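Long-range contacts in carboxypeptidase A (Helicoverpa armigera, PDB 1JQG), which probably removes single residues from the C-terminal end of peptides as a zinc-dependent metallocarboxypeptidase, here captured in its proenzyme form: residues Y21-Y27 with L86-K92; V31-V37 with D54-G58; T112-L116 with A129-L134; I121-E125 with Y224-F228; Y233-N237 with V269-T273. All coordinates share one frame; numbering follows the deposited sequence.

Contact 1. Residues Y21-Y27 with L86-K92; sequences YDGHAVY and LEVENVK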
# COMPACT_ATOMS: atom_id res chain seq x y z
N TYR A 21 19.30 -8.82 -8.37
CA TYR A 21 19.31 -7.42 -8.73
C TYR A 21 20.69 -6.86 -9.03
O TYR A 21 20.91 -5.66 -9.12
CB TYR A 21 18.62 -6.61 -7.59
CG TYR A 21 17.12 -6.91 -7.56
CD1 TYR A 21 16.54 -7.56 -6.47
CD2 TYR A 21 16.31 -6.55 -8.61
CE1 TYR A 21 15.19 -7.81 -6.44
CE2 TYR A 21 14.96 -6.81 -8.59
CZ TYR A 21 14.40 -7.45 -7.51
OH TYR A 21 13.06 -7.72 -7.48
N ASP A 22 21.69 -7.74 -9.10
CA ASP A 22 23.04 -7.33 -9.44
C ASP A 22 23.10 -6.89 -10.91
O ASP A 22 22.96 -7.72 -11.80
CB ASP A 22 24.02 -8.46 -9.21
CG ASP A 22 25.47 -8.03 -9.16
OD1 ASP A 22 26.31 -8.88 -8.76
OD2 ASP A 22 25.79 -6.88 -9.49
N GLY A 23 23.16 -5.58 -11.12
CA GLY A 23 23.18 -5.07 -12.49
C GLY A 23 21.91 -4.32 -12.87
O GLY A 23 21.90 -3.63 -13.89
N HIS A 24 20.87 -4.42 -12.02
CA HIS A 24 19.61 -3.74 -12.31
C HIS A 24 19.77 -2.22 -12.10
O HIS A 24 20.31 -1.79 -11.09
CB HIS A 24 18.50 -4.30 -11.44
CG HIS A 24 17.90 -5.57 -11.89
ND1 HIS A 24 18.67 -6.58 -12.44
CD2 HIS A 24 16.63 -6.05 -11.91
CE1 HIS A 24 17.91 -7.62 -12.76
NE2 HIS A 24 16.67 -7.31 -12.44
N ALA A 25 19.27 -1.44 -13.06
CA ALA A 25 19.35 0.02 -12.98
C ALA A 25 17.97 0.69 -12.94
O ALA A 25 16.96 0.30 -13.55
CB ALA A 25 20.09 0.62 -14.15
N VAL A 26 17.91 1.79 -12.20
CA VAL A 26 16.71 2.60 -12.07
C VAL A 26 16.80 3.78 -13.02
O VAL A 26 17.79 4.52 -12.98
CB VAL A 26 16.50 3.10 -10.62
CG1 VAL A 26 15.38 4.13 -10.53
CG2 VAL A 26 16.14 1.90 -9.74
N TYR A 27 15.78 3.91 -13.86
CA TYR A 27 15.74 4.99 -14.83
C TYR A 27 14.63 5.97 -14.49
O TYR A 27 13.63 5.64 -13.82
CB TYR A 27 15.56 4.44 -16.24
CG TYR A 27 16.79 3.82 -16.87
CD1 TYR A 27 17.04 2.47 -16.72
CD2 TYR A 27 17.67 4.57 -17.65
CE1 TYR A 27 18.14 1.87 -17.32
CE2 TYR A 27 18.79 4.00 -18.22
CZ TYR A 27 19.01 2.64 -18.06
OH TYR A 27 20.10 2.05 -18.62
N LEU A 86 19.71 7.85 -16.15
CA LEU A 86 20.24 6.90 -15.22
C LEU A 86 20.38 7.48 -13.80
O LEU A 86 21.26 8.28 -13.51
CB LEU A 86 21.62 6.28 -15.59
CG LEU A 86 22.13 5.08 -14.79
CD1 LEU A 86 21.29 3.84 -15.11
CD2 LEU A 86 23.60 4.75 -15.03
N GLU A 87 19.53 6.96 -12.90
CA GLU A 87 19.53 7.37 -11.52
C GLU A 87 20.42 6.48 -10.67
O GLU A 87 21.13 6.91 -9.77
CB GLU A 87 18.09 7.41 -10.97
CG GLU A 87 18.04 7.96 -9.54
CD GLU A 87 16.62 8.17 -9.05
OE1 GLU A 87 16.05 9.21 -9.42
OE2 GLU A 87 16.12 7.29 -8.31
N VAL A 88 20.25 5.18 -10.84
CA VAL A 88 20.96 4.16 -10.09
C VAL A 88 21.47 3.10 -11.06
O VAL A 88 20.67 2.46 -11.71
CB VAL A 88 20.10 3.48 -9.04
CG1 VAL A 88 20.94 2.56 -8.15
CG2 VAL A 88 19.35 4.45 -8.13
N GLU A 89 22.78 2.92 -11.15
CA GLU A 89 23.36 1.97 -12.08
C GLU A 89 23.27 0.54 -11.58
O GLU A 89 23.14 -0.38 -12.38
CB GLU A 89 24.82 2.35 -12.39
CG GLU A 89 25.42 1.52 -13.52
CD GLU A 89 26.79 2.04 -13.95
OE1 GLU A 89 26.77 2.85 -14.91
OE2 GLU A 89 27.82 1.66 -13.35
N ASN A 90 23.38 0.37 -10.25
CA ASN A 90 23.23 -0.97 -9.66
C ASN A 90 22.46 -0.86 -8.35
O ASN A 90 23.05 -0.44 -7.36
CB ASN A 90 24.59 -1.60 -9.45
CG ASN A 90 24.52 -3.07 -9.08
OD1 ASN A 90 23.48 -3.73 -9.00
ND2 ASN A 90 25.68 -3.64 -8.82
N VAL A 91 21.18 -1.21 -8.36
CA VAL A 91 20.34 -1.18 -7.18
C VAL A 91 20.75 -2.11 -6.04
O VAL A 91 20.28 -1.98 -4.91
CB VAL A 91 18.85 -1.46 -7.50
CG1 VAL A 91 18.23 -0.46 -8.44
CG2 VAL A 91 18.71 -2.87 -8.07
N LYS A 92 21.66 -3.02 -6.29
CA LYS A 92 22.14 -3.97 -5.30
C LYS A 92 22.78 -3.25 -4.13
O LYS A 92 22.49 -3.57 -2.98
CB LYS A 92 23.15 -4.94 -5.89
CG LYS A 92 23.56 -6.06 -4.96
CD LYS A 92 24.45 -7.06 -5.66
CE LYS A 92 24.80 -8.24 -4.78
NZ LYS A 92 25.31 -9.31 -5.69
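The phenol ring of Tyr27 has CD1 of Leu86 over one face, a CH-pi contact 4.2 Å from CD1 to the ring centroid, and the same methyl also touches CB of Ala25. At the far end the Asp22 carboxylate and the Asn90 amide lie almost in parallel planes, 4° apart, yet Asn90 ND2 to Asp22 OD2 is only a weak bond. The firmer polar link is Gly23 N to Asn90 OD1, 2.8 Å and nearly straight, although the N-H arrives from above the amide plane. That oxygen also takes a weak capping bond from Lys92 N, where helix 92-108 starts. With its CG anti to N (chi1 -173°) and the chain extended beyond, Lys92 carries NZ to within 3.3 Å of Asp22 OD1, a weakly bonded salt bridge. Between these ends Val26 CG2 meets Val91 CG1 at 3.4 Å, the two side chains roughly perpendicular, while Val91 N binds His24 O at 2.9 Å. Val26 O receives Glu87 N at 3.0 Å and, weakly, Val88 N. Two residues facing one make this a classic beta bulge, set in the antiparallel sheet of the activation domain.

Contact 2. Residues V31-V37 with D54-G58; sequences VASMDQV and DAVPG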
# COMPACT_ATOMS: atom_id res chain seq x y z
N VAL A 31 8.32 12.27 -19.93
CA VAL A 31 7.45 12.37 -21.09
C VAL A 31 6.95 13.80 -21.25
O VAL A 31 6.63 14.47 -20.28
CB VAL A 31 6.27 11.37 -21.04
CG1 VAL A 31 6.82 9.95 -21.16
CG2 VAL A 31 5.48 11.57 -19.76
N ALA A 32 6.86 14.26 -22.49
CA ALA A 32 6.41 15.62 -22.79
C ALA A 32 4.92 15.70 -23.07
O ALA A 32 4.28 16.66 -22.67
CB ALA A 32 7.15 16.14 -24.03
N SER A 33 4.36 14.76 -23.82
CA SER A 33 2.94 14.79 -24.17
C SER A 33 2.20 13.51 -23.80
O SER A 33 2.75 12.54 -23.27
CB SER A 33 2.81 15.03 -25.68
OG SER A 33 3.37 13.86 -26.27
N MET A 34 0.89 13.50 -24.06
CA MET A 34 0.03 12.35 -23.82
C MET A 34 0.39 11.19 -24.75
O MET A 34 0.36 10.04 -24.33
CB MET A 34 -1.45 12.69 -24.03
CG MET A 34 -1.99 13.66 -23.01
SD MET A 34 -2.16 12.86 -21.40
CE MET A 34 -3.55 11.79 -21.76
N ASP A 35 0.77 11.47 -25.97
CA ASP A 35 1.17 10.53 -26.99
C ASP A 35 2.31 9.63 -26.49
O ASP A 35 2.32 8.42 -26.72
CB ASP A 35 1.59 11.25 -28.27
CG ASP A 35 1.79 10.30 -29.44
OD1 ASP A 35 0.76 9.91 -30.05
OD2 ASP A 35 2.97 9.96 -29.70
N GLN A 36 3.24 10.21 -25.74
CA GLN A 36 4.35 9.50 -25.15
C GLN A 36 3.97 8.71 -23.89
O GLN A 36 4.59 7.68 -23.53
CB GLN A 36 5.44 10.53 -24.85
CG GLN A 36 5.99 11.20 -26.09
CD GLN A 36 7.20 12.08 -25.81
OE1 GLN A 36 8.18 12.12 -26.57
NE2 GLN A 36 7.10 12.78 -24.68
N VAL A 37 2.98 9.21 -23.14
CA VAL A 37 2.48 8.51 -21.96
C VAL A 37 2.02 7.09 -22.32
O VAL A 37 2.28 6.15 -21.58
CB VAL A 37 1.34 9.27 -21.28
CG1 VAL A 37 0.80 8.52 -20.07
CG2 VAL A 37 1.81 10.64 -20.78
N ASP A 54 4.40 5.79 -12.69
CA ASP A 54 4.08 6.13 -14.07
C ASP A 54 4.57 7.51 -14.49
O ASP A 54 4.52 8.52 -13.81
CB ASP A 54 2.57 5.98 -14.30
CG ASP A 54 2.13 4.51 -14.38
OD1 ASP A 54 1.49 4.05 -13.40
OD2 ASP A 54 2.45 3.90 -15.42
N ALA A 55 5.04 7.61 -15.72
CA ALA A 55 5.43 8.86 -16.34
C ALA A 55 4.21 9.68 -16.80
O ALA A 55 3.31 9.14 -17.40
CB ALA A 55 6.29 8.65 -17.57
N VAL A 56 4.23 10.97 -16.49
CA VAL A 56 3.21 11.91 -16.94
C VAL A 56 3.84 13.27 -17.09
O VAL A 56 4.72 13.59 -16.28
CB VAL A 56 2.05 11.90 -15.92
CG1 VAL A 56 2.35 12.80 -14.73
CG2 VAL A 56 0.72 12.23 -16.56
N PRO A 57 3.42 14.07 -18.06
CA PRO A 57 3.95 15.43 -18.23
C PRO A 57 3.91 16.25 -16.94
O PRO A 57 2.87 16.40 -16.32
CB PRO A 57 3.16 16.04 -19.37
CG PRO A 57 2.66 14.85 -20.16
CD PRO A 57 2.42 13.77 -19.11
N GLY A 58 5.09 16.67 -16.48
CA GLY A 58 5.22 17.44 -15.26
C GLY A 58 5.69 16.65 -14.04
O GLY A 58 6.05 17.19 -12.99
O HOH W 1 7.54 13.21 -17.30
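Water 1 joins the two backbones of Val31 and Val56, accepting from Val31 N at 2.9 Å and donating to Val56 O at 3.0 Å. Beside this bridge the contact is carried by hydrocarbon. Val31 is buried and points its side chain at the loop: chi1 of -67° sets CG2 between its own N and carbonyl carbon, and from there the methyl touches CB of Ala55 at 3.7 Å and the backbone around Val56 N, with CG1 also near the same alanine methyl. From the loop 54-58, Pro57 makes the broadest contribution. Its CD meets two valine methyls, 3.6 Å from Val37 CG2 and 3.8 Å from Val31 CG2, and the Val37 side chain crosses the pyrrolidine ring at about a right angle. Further round the ring, CG comes 3.5 Å from Ala32 O, with CB close to the same oxygen, while the proline CA offers a CA-H...O contact to Val31 O. With an alanine here, CG and CD would be gone, and the methyls of Val31 and Val37 would probably lose their common partner, opening a gap beside the start of the helix. Val37 CG1, for its part, rests on Ala55 O at 3.7 Å. Ser33 holds the N-cap position of helix 34-46, so the chain leaving strand 25-30 turns into that helix right against the loop that joins strands 50-53 and 61-65, with Val82 packed on Val31 and Tyr360 on Val37.

Contact 3. Residues T112-L116 with A129-L134; sequences TRSRL and AYLQEL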
# COMPACT_ATOMS: atom_id res chain seq x y z
N THR A 112 9.64 -5.38 21.84
CA THR A 112 9.29 -6.63 22.52
C THR A 112 8.06 -7.24 21.86
O THR A 112 7.33 -6.68 21.04
CB THR A 112 9.08 -6.43 24.03
OG1 THR A 112 8.83 -7.67 24.66
CG2 THR A 112 7.81 -5.61 24.25
N ARG A 113 7.73 -8.47 22.24
CA ARG A 113 6.58 -9.18 21.70
C ARG A 113 5.26 -8.47 21.98
O ARG A 113 4.36 -8.42 21.13
CB ARG A 113 6.62 -10.62 22.19
CG ARG A 113 5.53 -11.53 21.65
CD ARG A 113 5.74 -12.98 22.08
NE ARG A 113 4.71 -13.87 21.55
CZ ARG A 113 4.96 -15.04 20.97
NH1 ARG A 113 3.94 -15.78 20.52
NH2 ARG A 113 6.15 -15.60 20.77
N SER A 114 5.05 -7.93 23.18
CA SER A 114 3.81 -7.26 23.56
C SER A 114 3.79 -5.78 23.15
O SER A 114 2.73 -5.13 23.21
CB SER A 114 3.52 -7.35 25.07
OG SER A 114 4.49 -6.78 25.96
N ARG A 115 4.94 -5.19 22.86
CA ARG A 115 5.08 -3.80 22.50
C ARG A 115 6.06 -3.59 21.35
O ARG A 115 7.28 -3.52 21.54
CB ARG A 115 5.50 -2.94 23.70
CG ARG A 115 4.56 -2.86 24.88
CD ARG A 115 3.26 -2.13 24.61
NE ARG A 115 2.20 -2.61 25.56
CZ ARG A 115 1.91 -1.86 26.62
NH1 ARG A 115 2.57 -0.70 26.81
NH2 ARG A 115 0.98 -2.25 27.47
N LEU A 116 5.57 -3.48 20.13
CA LEU A 116 6.37 -3.19 18.95
C LEU A 116 6.73 -1.71 18.90
O LEU A 116 5.84 -0.89 18.88
CB LEU A 116 5.63 -3.59 17.69
CG LEU A 116 5.35 -5.09 17.48
CD1 LEU A 116 4.74 -5.32 16.11
CD2 LEU A 116 6.56 -6.02 17.59
N ALA A 129 2.33 -12.31 16.31
CA ALA A 129 2.41 -12.57 17.75
C ALA A 129 1.90 -11.38 18.55
O ALA A 129 1.22 -11.52 19.55
CB ALA A 129 3.82 -12.89 18.23
N TYR A 130 2.26 -10.18 18.11
CA TYR A 130 1.88 -8.93 18.74
C TYR A 130 0.36 -8.79 18.83
O TYR A 130 -0.14 -8.44 19.90
CB TYR A 130 2.47 -7.75 17.97
CG TYR A 130 2.05 -6.37 18.45
CD1 TYR A 130 2.25 -5.98 19.77
CD2 TYR A 130 1.46 -5.46 17.58
CE1 TYR A 130 1.92 -4.72 20.21
CE2 TYR A 130 1.08 -4.20 18.01
CZ TYR A 130 1.34 -3.83 19.32
OH TYR A 130 0.98 -2.56 19.68
N LEU A 131 -0.32 -9.01 17.71
CA LEU A 131 -1.78 -8.96 17.69
C LEU A 131 -2.43 -9.81 18.76
O LEU A 131 -3.44 -9.39 19.34
CB LEU A 131 -2.35 -9.36 16.32
CG LEU A 131 -1.87 -8.51 15.13
CD1 LEU A 131 -2.58 -8.94 13.84
CD2 LEU A 131 -2.03 -7.02 15.42
N GLN A 132 -1.91 -11.03 18.94
CA GLN A 132 -2.43 -11.96 19.94
C GLN A 132 -2.16 -11.55 21.36
O GLN A 132 -2.93 -11.84 22.28
CB GLN A 132 -1.85 -13.36 19.69
CG GLN A 132 -2.34 -13.97 18.39
CD GLN A 132 -1.60 -15.24 18.03
OE1 GLN A 132 -0.86 -15.32 17.04
NE2 GLN A 132 -1.77 -16.25 18.85
N GLU A 133 -1.10 -10.82 21.61
CA GLU A 133 -0.69 -10.37 22.92
C GLU A 133 -1.55 -9.20 23.36
O GLU A 133 -1.96 -9.02 24.53
CB GLU A 133 0.79 -9.97 22.95
CG GLU A 133 1.75 -11.13 22.69
CD GLU A 133 1.58 -12.25 23.72
OE1 GLU A 133 1.84 -11.91 24.90
OE2 GLU A 133 1.22 -13.38 23.34
N LEU A 134 -1.95 -8.42 22.38
CA LEU A 134 -2.82 -7.27 22.60
C LEU A 134 -4.19 -7.72 23.06
O LEU A 134 -4.77 -7.16 24.01
CB LEU A 134 -2.89 -6.50 21.26
CG LEU A 134 -2.52 -5.03 21.28
CD1 LEU A 134 -1.19 -4.74 21.96
CD2 LEU A 134 -2.47 -4.50 19.85
O HOH W 2 3.32 -1.53 20.76
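Tyr130 reaches from its helix into the loop 112-116, and most of its side-chain atoms find a partner there. Its CB is 3.8 Å from Leu116 CD1. With CG anti to N, chi1 175°, the ring is carried along the loop backbone, and one face receives CG of Leu116 in a CH-pi contact, 3.9 Å from that carbon to the ring centroid. The ring edge meets carbonyls instead: CD1 is near Arg113 O, and CE1 is 3.1 Å from Ser114 O, close to the ring plane. At the tip OH is 2.8 Å from water 2, which in turn donates to Leu116 O at 3.2 Å. A leucine in its place would probably leave that water without its phenolic partner and the two loop carbonyls without an aromatic edge to face.

Nearer the surface, Arg113 of the loop meets Ala129 and Glu133 of the helix. The extended Arg113 lays one face of its guanidinium over CB of Ala129, NE being 3.6 Å from that methyl. Its link to Glu133 is a long salt bridge, NE to OE2 4.0 Å, with the two planes nearly perpendicular, and Lys136 is the stronger partner of that carboxylate. The loop, which follows helix 92-108, thus lies along helix 124-137; Ile200 of helix 187-200 packs against Tyr130 and Leu134, and Leu159 of strand 155-161 reaches Leu134 as well.

Contact 4. Residues I121-E125 with Y224-F228; sequences IHSYE and YVHTF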
# COMPACT_ATOMS: atom_id res chain seq x y z
N ILE A 121 11.78 -2.30 11.53
CA ILE A 121 10.77 -2.94 10.70
C ILE A 121 10.51 -4.30 11.36
O ILE A 121 11.43 -5.05 11.69
CB ILE A 121 11.20 -3.10 9.24
CG1 ILE A 121 11.44 -1.76 8.54
CG2 ILE A 121 10.24 -3.86 8.36
CD1 ILE A 121 10.26 -0.82 8.59
N HIS A 122 9.23 -4.64 11.50
CA HIS A 122 8.84 -5.90 12.12
C HIS A 122 8.37 -6.92 11.08
O HIS A 122 7.63 -6.61 10.14
CB HIS A 122 7.69 -5.63 13.13
CG HIS A 122 8.05 -4.57 14.13
ND1 HIS A 122 8.87 -4.80 15.23
CD2 HIS A 122 7.71 -3.26 14.17
CE1 HIS A 122 9.00 -3.66 15.90
NE2 HIS A 122 8.30 -2.71 15.28
N SER A 123 8.74 -8.17 11.27
CA SER A 123 8.38 -9.24 10.35
C SER A 123 6.95 -9.69 10.55
O SER A 123 6.24 -9.27 11.49
CB SER A 123 9.33 -10.43 10.54
OG SER A 123 9.16 -10.98 11.83
N TYR A 124 6.50 -10.60 9.66
CA TYR A 124 5.13 -11.08 9.71
C TYR A 124 4.90 -11.79 11.05
O TYR A 124 3.86 -11.61 11.69
CB TYR A 124 4.86 -12.03 8.52
CG TYR A 124 3.76 -13.05 8.82
CD1 TYR A 124 2.42 -12.67 8.86
CD2 TYR A 124 4.09 -14.37 9.10
CE1 TYR A 124 1.43 -13.58 9.17
CE2 TYR A 124 3.10 -15.30 9.39
CZ TYR A 124 1.77 -14.90 9.43
OH TYR A 124 0.79 -15.81 9.74
N GLU A 125 5.86 -12.61 11.45
CA GLU A 125 5.77 -13.40 12.68
C GLU A 125 5.63 -12.49 13.90
O GLU A 125 4.85 -12.83 14.78
CB GLU A 125 6.99 -14.30 12.83
CG GLU A 125 7.17 -15.34 11.76
CD GLU A 125 7.66 -14.83 10.41
OE1 GLU A 125 8.19 -13.69 10.40
OE2 GLU A 125 7.50 -15.56 9.40
N TYR A 224 5.33 -10.62 1.82
CA TYR A 224 6.07 -9.89 2.83
C TYR A 224 7.24 -10.74 3.35
O TYR A 224 8.33 -10.19 3.60
CB TYR A 224 5.14 -9.45 3.97
CG TYR A 224 5.75 -8.47 4.96
CD1 TYR A 224 6.39 -7.33 4.50
CD2 TYR A 224 5.71 -8.67 6.32
CE1 TYR A 224 6.96 -6.43 5.37
CE2 TYR A 224 6.27 -7.78 7.21
CZ TYR A 224 6.90 -6.65 6.73
OH TYR A 224 7.46 -5.76 7.59
N VAL A 225 7.00 -12.03 3.55
CA VAL A 225 8.03 -12.91 4.12
C VAL A 225 9.11 -13.11 3.05
O VAL A 225 10.30 -13.15 3.33
CB VAL A 225 7.44 -14.24 4.61
CG1 VAL A 225 8.42 -15.38 4.89
CG2 VAL A 225 6.62 -14.03 5.90
N HIS A 226 8.67 -13.16 1.80
CA HIS A 226 9.54 -13.37 0.67
C HIS A 226 10.44 -12.17 0.46
O HIS A 226 11.61 -12.30 0.07
CB HIS A 226 8.70 -13.64 -0.59
CG HIS A 226 9.50 -14.03 -1.81
ND1 HIS A 226 9.50 -13.30 -2.99
CD2 HIS A 226 10.33 -15.09 -2.01
CE1 HIS A 226 10.28 -13.91 -3.87
NE2 HIS A 226 10.84 -14.97 -3.29
N THR A 227 9.92 -10.97 0.70
CA THR A 227 10.71 -9.75 0.56
C THR A 227 11.75 -9.60 1.67
O THR A 227 12.72 -8.86 1.49
CB THR A 227 9.80 -8.50 0.57
OG1 THR A 227 9.05 -8.47 1.79
CG2 THR A 227 8.81 -8.50 -0.59
N PHE A 228 11.53 -10.25 2.82
CA PHE A 228 12.44 -10.23 3.94
C PHE A 228 13.71 -11.06 3.74
O PHE A 228 14.78 -10.72 4.25
CB PHE A 228 11.77 -10.73 5.23
CG PHE A 228 11.43 -9.60 6.18
CD1 PHE A 228 11.99 -9.58 7.44
CD2 PHE A 228 10.56 -8.57 5.80
CE1 PHE A 228 11.68 -8.59 8.34
CE2 PHE A 228 10.31 -7.56 6.69
CZ PHE A 228 10.84 -7.57 7.95
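Tyr224 and Ile121 meet through two anti branches: CG of Tyr224 lies opposite its backbone N (chi1 -170°), which sends the ring out from helix 221-228, and CG2 of Ile121 is likewise opposite N, 3.5 Å from Tyr224 OH. The hydroxyl itself donates to His122 O across 2.7 Å. The acceptor lies near the plane of the phenol ring, whereas the donor stands tilted 33° from the carbonyl plane of His122; the bond ties a side chain on one helix to the backbone just ahead of another. Ring atom CE2 passes 3.7 Å from Tyr124 N.

Ser123 is the N-cap of helix 124-137, and its N bonds to the carboxylate of Glu126, as in a capping box. Here, then, the chain entering helix 124-137 of the alpha/beta catalytic domain is fastened to helix 221-228, 99 residues on.

Phe228 takes over where Tyr224 leaves off. Its CZ meets Ile121 CG2 at 3.8 Å, the methyl lying at the ring edge, while CE1 touches CB of Ser123 at 3.7 Å. Beyond the N-cap, Val225 CG2 packs on CB of Tyr124 at 3.7 Å, with Glu125 OE2 close to the same methyl. Trp185 presses against both Tyr224 and Phe228, edge-to-face in the first case, and the hydroxyl of Tyr124 bonds elsewhere, to Ser155 O.

Contact 5. Residues Y233-N237 with V269-T273; sequences YWRKN and VCSDT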
# COMPACT_ATOMS: atom_id res chain seq x y z
N TYR A 233 12.10 -6.54 -3.94
CA TYR A 233 11.19 -5.72 -4.74
C TYR A 233 9.97 -6.49 -5.22
O TYR A 233 9.30 -6.04 -6.15
CB TYR A 233 11.94 -5.07 -5.90
CG TYR A 233 12.87 -3.96 -5.49
CD1 TYR A 233 14.19 -3.90 -5.96
CD2 TYR A 233 12.43 -2.93 -4.65
CE1 TYR A 233 15.03 -2.87 -5.59
CE2 TYR A 233 13.26 -1.89 -4.26
CZ TYR A 233 14.57 -1.87 -4.75
OH TYR A 233 15.39 -0.84 -4.38
N TRP A 234 9.69 -7.63 -4.59
CA TRP A 234 8.48 -8.39 -4.89
C TRP A 234 7.25 -7.62 -4.38
O TRP A 234 7.26 -7.12 -3.25
CB TRP A 234 8.63 -9.80 -4.32
CG TRP A 234 7.53 -10.74 -4.73
CD1 TRP A 234 6.37 -11.04 -4.05
CD2 TRP A 234 7.49 -11.50 -5.95
NE1 TRP A 234 5.62 -11.93 -4.79
CE2 TRP A 234 6.29 -12.23 -5.95
CE3 TRP A 234 8.35 -11.62 -7.04
CZ2 TRP A 234 5.92 -13.08 -7.00
CZ3 TRP A 234 8.00 -12.46 -8.08
CH2 TRP A 234 6.79 -13.17 -8.05
N ARG A 235 6.17 -7.63 -5.13
CA ARG A 235 4.93 -6.96 -4.74
C ARG A 235 3.70 -7.86 -4.77
O ARG A 235 2.68 -7.57 -4.16
CB ARG A 235 4.69 -5.74 -5.64
CG ARG A 235 4.61 -6.06 -7.12
CD ARG A 235 4.48 -4.80 -7.97
NE ARG A 235 3.18 -4.18 -7.77
CZ ARG A 235 2.45 -3.69 -8.77
NH1 ARG A 235 2.93 -3.78 -10.00
NH2 ARG A 235 1.26 -3.11 -8.56
N LYS A 236 3.70 -8.90 -5.59
CA LYS A 236 2.54 -9.76 -5.76
C LYS A 236 2.48 -10.80 -4.64
O LYS A 236 3.33 -10.95 -3.75
CB LYS A 236 2.64 -10.43 -7.14
CG LYS A 236 2.64 -9.48 -8.31
CD LYS A 236 2.59 -10.20 -9.66
CE LYS A 236 3.92 -10.95 -9.89
NZ LYS A 236 3.76 -11.78 -11.12
N ASN A 237 1.45 -11.65 -4.66
CA ASN A 237 1.42 -12.76 -3.70
C ASN A 237 2.30 -13.91 -4.23
O ASN A 237 3.17 -13.66 -5.08
CB ASN A 237 0.00 -13.21 -3.48
CG ASN A 237 -0.67 -13.91 -4.66
OD1 ASN A 237 -0.21 -13.78 -5.82
ND2 ASN A 237 -1.76 -14.66 -4.49
N VAL A 269 1.35 -13.75 -16.44
CA VAL A 269 1.68 -14.09 -15.07
C VAL A 269 3.07 -13.59 -14.76
O VAL A 269 3.50 -13.41 -13.61
CB VAL A 269 1.65 -15.61 -14.78
CG1 VAL A 269 1.64 -15.82 -13.27
CG2 VAL A 269 0.43 -16.25 -15.38
N CYS A 270 3.83 -13.30 -15.82
CA CYS A 270 5.19 -12.79 -15.66
C CYS A 270 5.19 -11.31 -15.38
O CYS A 270 6.18 -10.75 -14.90
CB CYS A 270 5.94 -13.10 -16.97
SG CYS A 270 6.12 -14.88 -17.28
N SER A 271 4.07 -10.65 -15.64
CA SER A 271 3.93 -9.23 -15.30
C SER A 271 3.65 -8.99 -13.83
O SER A 271 2.97 -9.82 -13.20
CB SER A 271 2.81 -8.63 -16.16
OG SER A 271 2.62 -7.27 -15.79
N ASP A 272 4.06 -7.84 -13.31
CA ASP A 272 3.81 -7.45 -11.93
C ASP A 272 2.38 -6.99 -11.70
O ASP A 272 2.04 -6.69 -10.58
CB ASP A 272 4.79 -6.36 -11.49
CG ASP A 272 6.19 -6.88 -11.27
OD1 ASP A 272 6.27 -7.95 -10.61
OD2 ASP A 272 7.15 -6.26 -11.74
N THR A 273 1.60 -6.79 -12.76
CA THR A 273 0.22 -6.35 -12.69
C THR A 273 -0.76 -7.40 -13.17
O THR A 273 -1.85 -7.06 -13.60
CB THR A 273 0.03 -5.05 -13.51
OG1 THR A 273 0.28 -5.24 -14.87
CG2 THR A 273 0.96 -4.01 -12.93
O HOH W 3 6.01 -9.01 -7.77
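Arg235 and Lys236 stretch toward the same short segment, and both run past Asp272. The guanidinium of Arg235 is laid flat against Asp272 O, which sits 3.0 Å above the plane and toward its rim. Approached through that face, NH1 is near the oxygen but poorly angled, so the pair is not a hydrogen bond. At the edge of the group, near its plane, CG2 of Thr273 touches NH1 at 3.5 Å. The Asp272 carboxylate is turned 54° from the guanidinium and makes no pair with it; the salt bridge of Arg235 goes to Asp252.

Lys236 crosses Asp272 at about a right angle. Its CD passes close to the carbonyl oxygens of Ser271 and Asp272, and the bend at chi3 (-68°) turns CE and NZ to Ser271 O, NZ making a bond of 3.0 Å that enters from above the carbonyl plane. Gly250 O and Met249 O also bind this nitrogen. Water 3 ties the segments a second way, donating to Asp272 OD1 and accepting from Arg235 N, while resting 3.4 Å over the centre of the Trp234 ring. Ser271 OG accepts from Thr273 N in an ST turn that shapes the segment next to the Cys248-Cys270 disulfide.

The side chain of Arg235 comes within about 5 Å of the zinc ion, so segment 233-237 borders the metal site. The ammonium of Lys236, bound by three backbone carbonyls, is probably steadied by their dipoles, with the Asp272 carboxylate near enough to add some electrostatic help.

In the fold
The contacts fall into two parts of the proenzyme. Contacts 1 and 2 belong to the activation part: their segments adjoin where strand 25-30 leads into helix 34-46, contact 2 lies within the span of chain bracketed by contact 1, and their centres are about 23 Å apart. After helix 92-108, contact 4 uses the start of helix 124-137 and contact 3 a later part; they touch through Leu116 and His122 and alternate along the sequence. Contact 4 meets contact 5 where Thr227 and His226 pack on Trp234, about 17 Å between centres. Contact 5 also touches contact 1 through Tyr21 and Tyr233, so the chain just before the propeptide sheet abuts the loop that passes near the zinc, consistent with an activation domain seated over the active-site region.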